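Local structure of 462aa long hypothetical selenium-binding protein (Sulfolobus tokodaii, 2ECE) at residues A[298-303]-A[319-324]; A[250-255]-A[271-276]; A[25-30]-A[448-453]. The protein is of unknown function but adopts a beta-propeller fold and may bind selenium. All blocks are in the same frame, centred on the assembly; numbering follows the deposited sequence.

Contact 1: residues A[298-303]-A[319-324]; sequences IEIPAE and VPPLVT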
ATOM      1  N   ILE A 298       2.045   0.956 -19.229  1.00 26.83           N
ATOM      2  CA  ILE A 298       1.977   2.395 -18.989  1.00 26.95           C
ATOM      3  C   ILE A 298       3.375   2.916 -18.675  1.00 28.35           C
ATOM      4  O   ILE A 298       4.115   2.305 -17.909  1.00 27.36           O
ATOM      5  CB  ILE A 298       1.085   2.756 -17.777  1.00 25.82           C
ATOM      6  CG1 ILE A 298      -0.363   2.342 -18.020  1.00 25.27           C
ATOM      7  CG2 ILE A 298       1.147   4.258 -17.528  1.00 29.64           C
ATOM      8  CD1 ILE A 298      -1.252   2.522 -16.796  1.00 22.35           C
ATOM      9  N   GLU A 299       3.733   4.047 -19.270  1.00 29.35           N
ATOM     10  CA  GLU A 299       5.031   4.649 -19.012  1.00 30.01           C
ATOM     11  C   GLU A 299       4.813   6.143 -18.896  1.00 30.95           C
ATOM     12  O   GLU A 299       4.215   6.762 -19.779  1.00 29.91           O
ATOM     13  CB  GLU A 299       6.026   4.351 -20.139  1.00 32.07           C
ATOM     14  CG  GLU A 299       7.451   4.818 -19.828  1.00 34.58           C
ATOM     15  CD  GLU A 299       8.444   4.512 -20.939  1.00 38.07           C
ATOM     16  OE1 GLU A 299       8.470   3.362 -21.425  1.00 39.93           O
ATOM     17  OE2 GLU A 299       9.210   5.419 -21.321  1.00 40.88           O
ATOM     18  N   ILE A 300       5.279   6.714 -17.793  1.00 30.43           N
ATOM     19  CA  ILE A 300       5.132   8.138 -17.554  1.00 30.79           C
ATOM     20  C   ILE A 300       6.517   8.765 -17.485  1.00 31.66           C
ATOM     21  O   ILE A 300       7.344   8.369 -16.667  1.00 31.23           O
ATOM     22  CB  ILE A 300       4.375   8.404 -16.233  1.00 30.77           C
ATOM     23  CG1 ILE A 300       2.982   7.767 -16.304  1.00 30.00           C
ATOM     24  CG2 ILE A 300       4.267   9.905 -15.986  1.00 31.50           C
ATOM     25  CD1 ILE A 300       2.201   7.849 -15.014  1.00 30.71           C
ATOM     26  N   PRO A 301       6.792   9.746 -18.362  1.00 32.09           N
ATOM     27  CA  PRO A 301       8.093  10.420 -18.389  1.00 31.32           C
ATOM     28  C   PRO A 301       8.259  11.495 -17.316  1.00 30.71           C
ATOM     29  O   PRO A 301       7.280  12.010 -16.765  1.00 30.16           O
ATOM     30  CB  PRO A 301       8.138  11.005 -19.797  1.00 32.08           C
ATOM     31  CG  PRO A 301       6.711  11.414 -20.001  1.00 33.06           C
ATOM     32  CD  PRO A 301       5.955  10.187 -19.494  1.00 31.98           C
ATOM     33  N   ALA A 302       9.512  11.824 -17.020  1.00 30.75           N
ATOM     34  CA  ALA A 302       9.812  12.854 -16.040  1.00 31.55           C
ATOM     35  C   ALA A 302       9.491  14.210 -16.675  1.00 33.21           C
ATOM     36  O   ALA A 302       9.462  14.331 -17.902  1.00 32.76           O
ATOM     37  CB  ALA A 302      11.285  12.787 -15.648  1.00 30.13           C
ATOM     38  N   GLU A 303       9.239  15.219 -15.846  1.00 34.13           N
ATOM     39  CA  GLU A 303       8.927  16.556 -16.345  1.00 36.20           C
ATOM     40  C   GLU A 303      10.092  17.516 -16.127  1.00 37.64           C
ATOM     41  O   GLU A 303      10.475  17.794 -14.992  1.00 36.89           O
ATOM     42  CB  GLU A 303       7.689  17.125 -15.646  1.00 36.35           C
ATOM     43  CG  GLU A 303       6.354  16.591 -16.143  1.00 38.55           C
ATOM     44  CD  GLU A 303       5.975  17.122 -17.516  1.00 39.35           C
ATOM     45  OE1 GLU A 303       6.677  18.022 -18.025  1.00 38.89           O
ATOM     46  OE2 GLU A 303       4.966  16.645 -18.082  1.00 39.92           O
ATOM     47  N   VAL A 319      11.692  16.391 -12.890  1.00 32.81           N
ATOM     48  CA  VAL A 319      10.935  15.852 -11.767  1.00 31.58           C
ATOM     49  C   VAL A 319      10.421  14.488 -12.200  1.00 30.31           C
ATOM     50  O   VAL A 319       9.625  14.383 -13.135  1.00 32.00           O
ATOM     51  CB  VAL A 319       9.728  16.743 -11.408  1.00 31.78           C
ATOM     52  CG1 VAL A 319       8.985  16.163 -10.202  1.00 30.48           C
ATOM     53  CG2 VAL A 319      10.199  18.163 -11.114  1.00 31.34           C
ATOM     54  N   PRO A 320      10.885  13.418 -11.542  1.00 29.47           N
ATOM     55  CA  PRO A 320      10.410  12.092 -11.935  1.00 27.84           C
ATOM     56  C   PRO A 320       8.970  11.970 -11.462  1.00 26.14           C
ATOM     57  O   PRO A 320       8.589  12.595 -10.468  1.00 25.77           O
ATOM     58  CB  PRO A 320      11.349  11.146 -11.180  1.00 29.12           C
ATOM     59  CG  PRO A 320      12.555  12.022 -10.839  1.00 29.41           C
ATOM     60  CD  PRO A 320      11.895  13.315 -10.480  1.00 27.81           C
ATOM     61  N   PRO A 321       8.141  11.199 -12.179  1.00 24.10           N
ATOM     62  CA  PRO A 321       6.761  11.079 -11.719  1.00 23.17           C
ATOM     63  C   PRO A 321       6.715  10.378 -10.364  1.00 21.66           C
ATOM     64  O   PRO A 321       5.891  10.714  -9.517  1.00 21.19           O
ATOM     65  CB  PRO A 321       6.097  10.263 -12.828  1.00 23.95           C
ATOM     66  CG  PRO A 321       7.233   9.431 -13.356  1.00 24.66           C
ATOM     67  CD  PRO A 321       8.344  10.447 -13.428  1.00 24.55           C
ATOM     68  N   LEU A 322       7.632   9.431 -10.165  1.00 21.72           N
ATOM     69  CA  LEU A 322       7.711   8.650  -8.930  1.00 21.45           C
ATOM     70  C   LEU A 322       6.363   8.042  -8.574  1.00 21.37           C
ATOM     71  O   LEU A 322       5.742   8.415  -7.573  1.00 20.93           O
ATOM     72  CB  LEU A 322       8.201   9.510  -7.761  1.00 20.24           C
ATOM     73  CG  LEU A 322       9.613  10.099  -7.856  1.00 19.79           C
ATOM     74  CD1 LEU A 322       9.888  10.956  -6.621  1.00 18.96           C
ATOM     75  CD2 LEU A 322      10.632   8.975  -7.975  1.00 18.16           C
ATOM     76  N   VAL A 323       5.904   7.119  -9.409  1.00 21.29           N
ATOM     77  CA  VAL A 323       4.639   6.436  -9.159  1.00 22.30           C
ATOM     78  C   VAL A 323       4.938   5.428  -8.059  1.00 21.10           C
ATOM     79  O   VAL A 323       5.601   4.419  -8.302  1.00 22.07           O
ATOM     80  CB  VAL A 323       4.142   5.710 -10.425  1.00 21.26           C
ATOM     81  CG1 VAL A 323       2.898   4.882 -10.104  1.00 22.31           C
ATOM     82  CG2 VAL A 323       3.816   6.743 -11.515  1.00 21.32           C
ATOM     83  N   THR A 324       4.455   5.714  -6.850  1.00 20.64           N
ATOM     84  CA  THR A 324       4.702   4.856  -5.693  1.00 20.01           C
ATOM     85  C   THR A 324       3.563   3.923  -5.265  1.00 19.95           C
ATOM     86  O   THR A 324       3.805   2.936  -4.568  1.00 18.45           O
ATOM     87  CB  THR A 324       5.102   5.705  -4.476  1.00 19.59           C
ATOM     88  OG1 THR A 324       4.109   6.714  -4.258  1.00 19.39           O
ATOM     89  CG2 THR A 324       6.457   6.366  -4.704  1.00 19.97           C
TER

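Contact 2: residues A[250-255]-A[271-276]; sequences NRMALE and MVVSLK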
ATOM      1  N   ASN A 250      14.889  -0.661 -14.912  1.00 29.20           N
ATOM      2  CA  ASN A 250      13.979  -0.133 -13.893  1.00 27.65           C
ATOM      3  C   ASN A 250      14.341  -0.578 -12.482  1.00 26.21           C
ATOM      4  O   ASN A 250      14.946  -1.631 -12.288  1.00 25.23           O
ATOM      5  CB  ASN A 250      12.533  -0.542 -14.197  1.00 26.53           C
ATOM      6  CG  ASN A 250      12.054  -0.033 -15.544  1.00 26.90           C
ATOM      7  OD1 ASN A 250      12.193   1.149 -15.857  1.00 28.15           O
ATOM      8  ND2 ASN A 250      11.476  -0.925 -16.345  1.00 22.54           N
ATOM      9  N   ARG A 251      13.963   0.232 -11.499  1.00 25.76           N
ATOM     10  CA  ARG A 251      14.234  -0.081 -10.102  1.00 24.67           C
ATOM     11  C   ARG A 251      13.033   0.214  -9.196  1.00 23.57           C
ATOM     12  O   ARG A 251      12.269   1.151  -9.422  1.00 22.72           O
ATOM     13  CB  ARG A 251      15.460   0.697  -9.613  1.00 25.10           C
ATOM     14  CG  ARG A 251      16.771   0.268 -10.268  1.00 25.22           C
ATOM     15  CD  ARG A 251      17.121  -1.171  -9.918  1.00 26.06           C
ATOM     16  NE  ARG A 251      18.431  -1.570 -10.432  1.00 29.08           N
ATOM     17  CZ  ARG A 251      18.678  -1.907 -11.696  1.00 30.69           C
ATOM     18  NH1 ARG A 251      17.699  -1.901 -12.592  1.00 27.72           N
ATOM     19  NH2 ARG A 251      19.911  -2.250 -12.063  1.00 29.55           N
ATOM     20  N   MET A 252      12.907  -0.602  -8.158  1.00 22.84           N
ATOM     21  CA  MET A 252      11.842  -0.517  -7.182  1.00 21.71           C
ATOM     22  C   MET A 252      10.539  -1.095  -7.750  1.00 21.28           C
ATOM     23  O   MET A 252       9.678  -0.363  -8.248  1.00 20.36           O
ATOM     24  CB  MET A 252      11.633   0.938  -6.755  1.00 22.40           C
ATOM     25  CG  MET A 252      12.859   1.583  -6.098  1.00 22.92           C
ATOM     26  SD  MET A 252      12.539   3.202  -5.371  1.00 23.51           S
ATOM     27  CE  MET A 252      14.167   4.004  -5.516  1.00 23.56           C
ATOM     28  N   ALA A 253      10.352  -2.396  -7.534  1.00 20.13           N
ATOM     29  CA  ALA A 253       9.156  -3.103  -7.971  1.00 18.88           C
ATOM     30  C   ALA A 253       8.317  -3.087  -6.686  1.00 18.98           C
ATOM     31  O   ALA A 253       8.520  -3.955  -5.825  1.00 18.88           O
ATOM     32  CB  ALA A 253       9.516  -4.538  -8.382  1.00 18.85           C
ATOM     33  N   LEU A 254       7.372  -2.154  -6.557  1.00 18.67           N
ATOM     34  CA  LEU A 254       6.606  -2.025  -5.349  1.00 17.89           C
ATOM     35  C   LEU A 254       5.274  -2.833  -5.309  1.00 18.41           C
ATOM     36  O   LEU A 254       5.266  -4.016  -4.943  1.00 18.04           O
ATOM     37  CB  LEU A 254       6.385  -0.462  -5.064  1.00 16.45           C
ATOM     38  CG  LEU A 254       7.768   0.227  -4.885  1.00 17.76           C
ATOM     39  CD1 LEU A 254       7.493   1.557  -4.238  1.00 13.71           C
ATOM     40  CD2 LEU A 254       8.761  -0.569  -4.011  1.00 15.30           C
ATOM     41  N   GLU A 255       4.178  -2.038  -5.306  1.00 18.49           N
ATOM     42  CA  GLU A 255       2.807  -2.507  -5.126  1.00 18.69           C
ATOM     43  C   GLU A 255       2.210  -3.474  -6.100  1.00 19.53           C
ATOM     44  O   GLU A 255       2.125  -3.201  -7.313  1.00 19.26           O
ATOM     45  CB  GLU A 255       1.850  -1.293  -4.973  1.00 18.04           C
ATOM     46  CG  GLU A 255       2.179  -0.292  -3.858  1.00 19.53           C
ATOM     47  CD  GLU A 255       2.057  -0.861  -2.449  1.00 20.49           C
ATOM     48  OE1 GLU A 255       1.199  -1.736  -2.228  1.00 21.67           O
ATOM     49  OE2 GLU A 255       2.809  -0.418  -1.552  1.00 20.41           O
ATOM     50  N   MET A 271       6.765   0.186 -11.287  1.00 20.98           N
ATOM     51  CA  MET A 271       8.218   0.255 -11.231  1.00 22.02           C
ATOM     52  C   MET A 271       8.405   1.748 -11.048  1.00 22.31           C
ATOM     53  O   MET A 271       8.060   2.530 -11.933  1.00 21.98           O
ATOM     54  CB  MET A 271       8.855  -0.201 -12.546  1.00 22.10           C
ATOM     55  CG  MET A 271       8.879  -1.704 -12.746  1.00 21.72           C
ATOM     56  SD  MET A 271       9.476  -2.628 -11.291  1.00 23.69           S
ATOM     57  CE  MET A 271      11.143  -2.019 -11.130  1.00 21.39           C
ATOM     58  N   VAL A 272       8.935   2.145  -9.895  1.00 21.73           N
ATOM     59  CA  VAL A 272       9.098   3.562  -9.577  1.00 23.05           C
ATOM     60  C   VAL A 272      10.004   4.417 -10.460  1.00 23.55           C
ATOM     61  O   VAL A 272       9.610   5.509 -10.874  1.00 23.98           O
ATOM     62  CB  VAL A 272       9.554   3.750  -8.108  1.00 23.48           C
ATOM     63  CG1 VAL A 272       9.677   5.237  -7.786  1.00 23.54           C
ATOM     64  CG2 VAL A 272       8.551   3.090  -7.164  1.00 21.84           C
ATOM     65  N   VAL A 273      11.206   3.945 -10.757  1.00 23.81           N
ATOM     66  CA  VAL A 273      12.111   4.768 -11.542  1.00 26.19           C
ATOM     67  C   VAL A 273      13.025   4.019 -12.504  1.00 27.32           C
ATOM     68  O   VAL A 273      13.549   2.948 -12.191  1.00 27.43           O
ATOM     69  CB  VAL A 273      12.966   5.643 -10.597  1.00 26.45           C
ATOM     70  CG1 VAL A 273      13.690   4.762  -9.601  1.00 27.55           C
ATOM     71  CG2 VAL A 273      13.955   6.483 -11.393  1.00 27.95           C
ATOM     72  N   SER A 274      13.199   4.595 -13.690  1.00 28.01           N
ATOM     73  CA  SER A 274      14.063   4.022 -14.709  1.00 28.46           C
ATOM     74  C   SER A 274      15.439   4.651 -14.595  1.00 28.96           C
ATOM     75  O   SER A 274      15.558   5.865 -14.467  1.00 29.37           O
ATOM     76  CB  SER A 274      13.500   4.300 -16.104  1.00 29.17           C
ATOM     77  OG  SER A 274      14.510   4.137 -17.086  1.00 29.82           O
ATOM     78  N   LEU A 275      16.480   3.830 -14.639  1.00 29.73           N
ATOM     79  CA  LEU A 275      17.836   4.352 -14.550  1.00 31.76           C
ATOM     80  C   LEU A 275      18.248   5.040 -15.851  1.00 32.99           C
ATOM     81  O   LEU A 275      19.284   5.700 -15.904  1.00 33.88           O
ATOM     82  CB  LEU A 275      18.827   3.230 -14.234  1.00 30.30           C
ATOM     83  CG  LEU A 275      18.704   2.550 -12.867  1.00 30.85           C
ATOM     84  CD1 LEU A 275      19.843   1.570 -12.692  1.00 30.45           C
ATOM     85  CD2 LEU A 275      18.732   3.591 -11.762  1.00 32.22           C
ATOM     86  N   LYS A 276      17.434   4.887 -16.894  1.00 34.26           N
ATOM     87  CA  LYS A 276      17.729   5.498 -18.191  1.00 35.27           C
ATOM     88  C   LYS A 276      17.194   6.922 -18.321  1.00 35.29           C
ATOM     89  O   LYS A 276      17.903   7.817 -18.792  1.00 35.23           O
ATOM     90  CB  LYS A 276      17.148   4.655 -19.329  1.00 35.50           C
ATOM     91  CG  LYS A 276      17.358   5.269 -20.713  1.00 38.08           C
ATOM     92  CD  LYS A 276      16.424   4.665 -21.761  1.00 39.65           C
ATOM     93  CE  LYS A 276      16.634   5.313 -23.132  1.00 42.50           C
ATOM     94  NZ  LYS A 276      15.605   4.907 -24.143  1.00 42.85           N
TER

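Contact 3: residues A[25-30]-A[448-453]; sequences EDLAYV and RLSGGD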
ATOM      1  N   GLU A  25     -18.704   2.958   3.340  1.00 28.91           N
ATOM      2  CA  GLU A  25     -17.890   3.043   4.552  1.00 26.39           C
ATOM      3  C   GLU A  25     -18.298   4.235   5.427  1.00 26.66           C
ATOM      4  O   GLU A  25     -18.619   5.302   4.913  1.00 25.51           O
ATOM      5  CB  GLU A  25     -16.406   3.178   4.178  1.00 25.32           C
ATOM      6  CG  GLU A  25     -16.018   4.513   3.529  1.00 22.87           C
ATOM      7  CD  GLU A  25     -16.345   4.596   2.042  1.00 24.98           C
ATOM      8  OE1 GLU A  25     -16.975   3.660   1.506  1.00 25.42           O
ATOM      9  OE2 GLU A  25     -15.970   5.607   1.401  1.00 24.14           O
ATOM     10  N   ASP A  26     -18.279   4.047   6.746  1.00 26.62           N
ATOM     11  CA  ASP A  26     -18.614   5.110   7.694  1.00 27.36           C
ATOM     12  C   ASP A  26     -17.342   5.755   8.246  1.00 27.31           C
ATOM     13  O   ASP A  26     -17.338   6.929   8.621  1.00 24.40           O
ATOM     14  CB  ASP A  26     -19.400   4.571   8.895  1.00 30.73           C
ATOM     15  CG  ASP A  26     -20.852   4.296   8.580  1.00 36.38           C
ATOM     16  OD1 ASP A  26     -21.469   5.098   7.843  1.00 38.86           O
ATOM     17  OD2 ASP A  26     -21.382   3.284   9.091  1.00 40.37           O
ATOM     18  N   LEU A  27     -16.264   4.973   8.296  1.00 25.72           N
ATOM     19  CA  LEU A  27     -15.004   5.451   8.851  1.00 24.56           C
ATOM     20  C   LEU A  27     -13.797   5.091   8.016  1.00 23.59           C
ATOM     21  O   LEU A  27     -13.836   4.182   7.190  1.00 23.02           O
ATOM     22  CB  LEU A  27     -14.790   4.862  10.247  1.00 23.74           C
ATOM     23  CG  LEU A  27     -15.904   5.009  11.271  1.00 25.00           C
ATOM     24  CD1 LEU A  27     -15.703   3.977  12.375  1.00 27.25           C
ATOM     25  CD2 LEU A  27     -15.916   6.431  11.821  1.00 25.55           C
ATOM     26  N   ALA A  28     -12.709   5.807   8.275  1.00 23.59           N
ATOM     27  CA  ALA A  28     -11.444   5.585   7.597  1.00 22.34           C
ATOM     28  C   ALA A  28     -10.352   5.556   8.656  1.00 21.68           C
ATOM     29  O   ALA A  28     -10.153   6.527   9.385  1.00 20.60           O
ATOM     30  CB  ALA A  28     -11.175   6.702   6.599  1.00 22.69           C
ATOM     31  N   TYR A  29      -9.668   4.428   8.766  1.00 21.12           N
ATOM     32  CA  TYR A  29      -8.586   4.299   9.726  1.00 20.22           C
ATOM     33  C   TYR A  29      -7.333   4.703   8.960  1.00 18.62           C
ATOM     34  O   TYR A  29      -7.109   4.234   7.845  1.00 16.71           O
ATOM     35  CB  TYR A  29      -8.498   2.851  10.217  1.00 20.89           C
ATOM     36  CG  TYR A  29      -9.737   2.409  10.972  1.00 20.20           C
ATOM     37  CD1 TYR A  29     -10.065   2.975  12.205  1.00 19.69           C
ATOM     38  CD2 TYR A  29     -10.584   1.427  10.451  1.00 18.90           C
ATOM     39  CE1 TYR A  29     -11.207   2.574  12.906  1.00 19.80           C
ATOM     40  CE2 TYR A  29     -11.727   1.017  11.142  1.00 20.64           C
ATOM     41  CZ  TYR A  29     -12.030   1.593  12.371  1.00 21.84           C
ATOM     42  OH  TYR A  29     -13.142   1.175  13.074  1.00 22.22           O
ATOM     43  N   VAL A  30      -6.524   5.581   9.545  1.00 18.12           N
ATOM     44  CA  VAL A  30      -5.331   6.048   8.853  1.00 17.91           C
ATOM     45  C   VAL A  30      -4.057   5.888   9.669  1.00 18.16           C
ATOM     46  O   VAL A  30      -3.978   6.328  10.818  1.00 17.12           O
ATOM     47  CB  VAL A  30      -5.490   7.533   8.457  1.00 18.44           C
ATOM     48  CG1 VAL A  30      -4.328   7.979   7.575  1.00 17.79           C
ATOM     49  CG2 VAL A  30      -6.828   7.731   7.736  1.00 18.77           C
ATOM     50  N   ARG A 448      -7.503   2.417   5.640  1.00 19.07           N
ATOM     51  CA  ARG A 448      -8.344   1.225   5.605  1.00 18.72           C
ATOM     52  C   ARG A 448      -9.759   1.678   5.934  1.00 19.14           C
ATOM     53  O   ARG A 448     -10.005   2.252   6.995  1.00 18.57           O
ATOM     54  CB  ARG A 448      -7.884   0.162   6.619  1.00 19.76           C
ATOM     55  CG  ARG A 448      -7.213  -1.060   5.967  1.00 20.38           C
ATOM     56  CD  ARG A 448      -5.801  -0.729   5.477  1.00 24.06           C
ATOM     57  NE  ARG A 448      -5.247  -1.722   4.552  1.00 24.97           N
ATOM     58  CZ  ARG A 448      -5.567  -1.812   3.265  1.00 26.94           C
ATOM     59  NH1 ARG A 448      -6.444  -0.968   2.734  1.00 26.03           N
ATOM     60  NH2 ARG A 448      -5.001  -2.737   2.503  1.00 27.72           N
ATOM     61  N   LEU A 449     -10.686   1.425   5.018  1.00 18.65           N
ATOM     62  CA  LEU A 449     -12.071   1.829   5.221  1.00 20.53           C
ATOM     63  C   LEU A 449     -12.861   0.774   5.994  1.00 21.47           C
ATOM     64  O   LEU A 449     -12.725  -0.426   5.744  1.00 21.27           O
ATOM     65  CB  LEU A 449     -12.735   2.089   3.866  1.00 20.02           C
ATOM     66  CG  LEU A 449     -11.988   3.054   2.935  1.00 19.32           C
ATOM     67  CD1 LEU A 449     -12.702   3.125   1.585  1.00 17.93           C
ATOM     68  CD2 LEU A 449     -11.909   4.437   3.584  1.00 18.88           C
ATOM     69  N   SER A 450     -13.679   1.220   6.941  1.00 22.53           N
ATOM     70  CA  SER A 450     -14.492   0.296   7.722  1.00 24.65           C
ATOM     71  C   SER A 450     -15.337  -0.524   6.746  1.00 26.18           C
ATOM     72  O   SER A 450     -15.927   0.025   5.821  1.00 24.58           O
ATOM     73  CB  SER A 450     -15.398   1.067   8.687  1.00 26.48           C
ATOM     74  OG  SER A 450     -16.231   1.985   7.994  1.00 26.76           O
ATOM     75  N   GLY A 451     -15.374  -1.839   6.937  1.00 26.47           N
ATOM     76  CA  GLY A 451     -16.154  -2.678   6.042  1.00 26.86           C
ATOM     77  C   GLY A 451     -15.378  -3.185   4.838  1.00 26.85           C
ATOM     78  O   GLY A 451     -15.926  -3.894   3.994  1.00 28.01           O
ATOM     79  N   GLY A 452     -14.101  -2.824   4.749  1.00 24.92           N
ATOM     80  CA  GLY A 452     -13.285  -3.274   3.634  1.00 24.23           C
ATOM     81  C   GLY A 452     -13.180  -2.274   2.495  1.00 24.70           C
ATOM     82  O   GLY A 452     -14.041  -1.414   2.333  1.00 25.34           O
ATOM     83  N   ASP A 453     -12.115  -2.387   1.707  1.00 24.53           N
ATOM     84  CA  ASP A 453     -11.898  -1.498   0.578  1.00 23.85           C
ATOM     85  C   ASP A 453     -11.285  -2.259  -0.590  1.00 25.35           C
ATOM     86  O   ASP A 453     -11.268  -3.491  -0.600  1.00 26.22           O
ATOM     87  CB  ASP A 453     -11.000  -0.322   0.989  1.00 22.15           C
ATOM     88  CG  ASP A 453      -9.762  -0.771   1.738  1.00 20.76           C
ATOM     89  OD1 ASP A 453      -8.986  -1.553   1.165  1.00 18.98           O
ATOM     90  OD2 ASP A 453      -9.570  -0.345   2.902  1.00 18.87           O
TER
HETATM   91  O   HOH W   1     -15.268   0.901   2.054  1.00 46.34           O

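Contact 1: residues A[298-303]-A[319-324]
Ile300 and Pro321 lie alongside each other, running opposite ways, where strand 291-304 of this propeller blade meets the chain leaving it. The torsions of Ile300 divide its work. CG2, anti to the backbone N, lies 3.7 Å from CB of Pro321, while CG1, beside that N (chi1 -60°), runs out extended so that CD1 meets CG2 of Val323 at 4.0 Å, the two side chains crossing at about a right angle. The proline ring also reaches the backbone, its CG standing 3.5 Å from Ile300 O. Leu337 and Tyr348 of the following blade pack on Ile300 as well. Further along, the methyl CB of Ala302 sits 3.4 Å from Val319 O, and there the main chains pair. Glu303 and Val319 form an antiparallel hydrogen-bonded pair, with Glu303 N donating to Val319 O (2.9 Å) and Val319 N to Glu303 O (2.8 Å). Both donors lie above the plane of the carbonyl they address. The carboxylate of Glu303 turns away. Pro320 and Pro321 have no N-H to donate, so the two-way hydrogen bonding of Glu303 and Val319 is not continued by them, and apolar contact takes over as the chain passes to the next blade.

Contact 2: residues A[250-255]-A[271-276]
Arg251 lies on the first strand of a propeller blade, facing the same way as Val273, its hydrogen-bonded antiparallel partner. Its backbone N donates to Val273 O at 2.8 Å, and Val273 N returns a longer bond, 3.3 Å, to Arg251 O. From here CB passes 3.9 Å from Val273 O, and CG, anti to the carbonyl carbon, rests 4.0 Å from CG of Leu275. The chain bends at chi2 (-64°), so that the guanidinium turns one face to Leu275, whose CD1 stands 3.8 Å from CZ, over the centre of that face. NE makes a weak hydrogen bond to Leu222 O. NH1 donates to Asn250 O (2.8 Å), which lies in the guanidinium plane, and also to Glu248 O; NH2 donates to Lys223 O. The N-H groups are thus directed at main-chain carbonyls, and a leucine here, lacking them, would probably loosen the tie to residues 222-223 and leave buried carbonyls poorly satisfied. On the face of the sheet that carries Asn250 and Ala253, Met271 curls at chi2 and chi3, laying SD 3.5 Å from CB of Ala253. Further along, CD1 of Leu254 presses tightly on CG2 of Val272 (3.5 Å). Helix 222-225 touches Met252 and Leu275 of this hairpin, while strand 280-288 continues the sheet beside strand 266-274, and its Trp283 packs against Asn250 and Met271.

Contact 3: residues A[25-30]-A[448-453]
Ser450 holds the end of this strand pair with both its backbone and its side chain. Its N donates to Leu27 O (3.0 Å) in a nearly straight bond, 172° at the hydrogen. Its OG, held between the backbone N and the carbonyl carbon (chi1 57°), accepts from Leu27 N, also at 3.0 Å, where a strand would offer a carbonyl. Tyr29 and Arg448 follow as an antiparallel hydrogen-bonded pair, Tyr29 N giving to Arg448 O (2.8 Å) and Arg448 N to Tyr29 O. The pairing places the C-terminal strand 443-449 beside the N-terminal strand 27-33 in one four-stranded blade, the "velcro" closure of beta-propellers. Between the bridged residues Ala28 and Leu449, CB of the alanine touches CD2 of the leucine at 3.8 Å. Leu449 N turns the other way, to the anti lone pair of Asp453 OD2, while Asp453 OD1 forms a salt bridge with Arg448 NH1 (3.0 Å). Phe76 O takes the NE of that arginine. A type II turn from Leu449 to Gly452 brings the aspartate round, closed by Gly452 N on Leu449 O; at Gly451 (phi 90°) a CB would crowd the carbonyl O of Ser450, and at Gly452 that of Gly451. A water donates to Gly452 O (2.6 Å) and to Glu25 OE1, and the glutamate's OE2 forms a salt bridge with Arg394 and a hydrogen bond with Tyr396 OH.

From the N terminus, segment 25-30 comes first and waits some 418 residues for its partner. Within that loop contact 2 closes a short hairpin, 250-255 with 271-276, the first two strands of a blade. Contact 1 follows in series, joining strand 291-304 of that blade to the chain on its way to strand 326-328. The two touch, Val323 O lying 3.4 Å from Val272 CG2, with centres 10 Å apart. Contact 3 finally closes the large loop, and with it the ring of blades, across the chain's centre from the others, its centre about 30 Å from that of contact 2. Beyond it, the Cys86-Cys460 disulfide anchors the C-terminal tail.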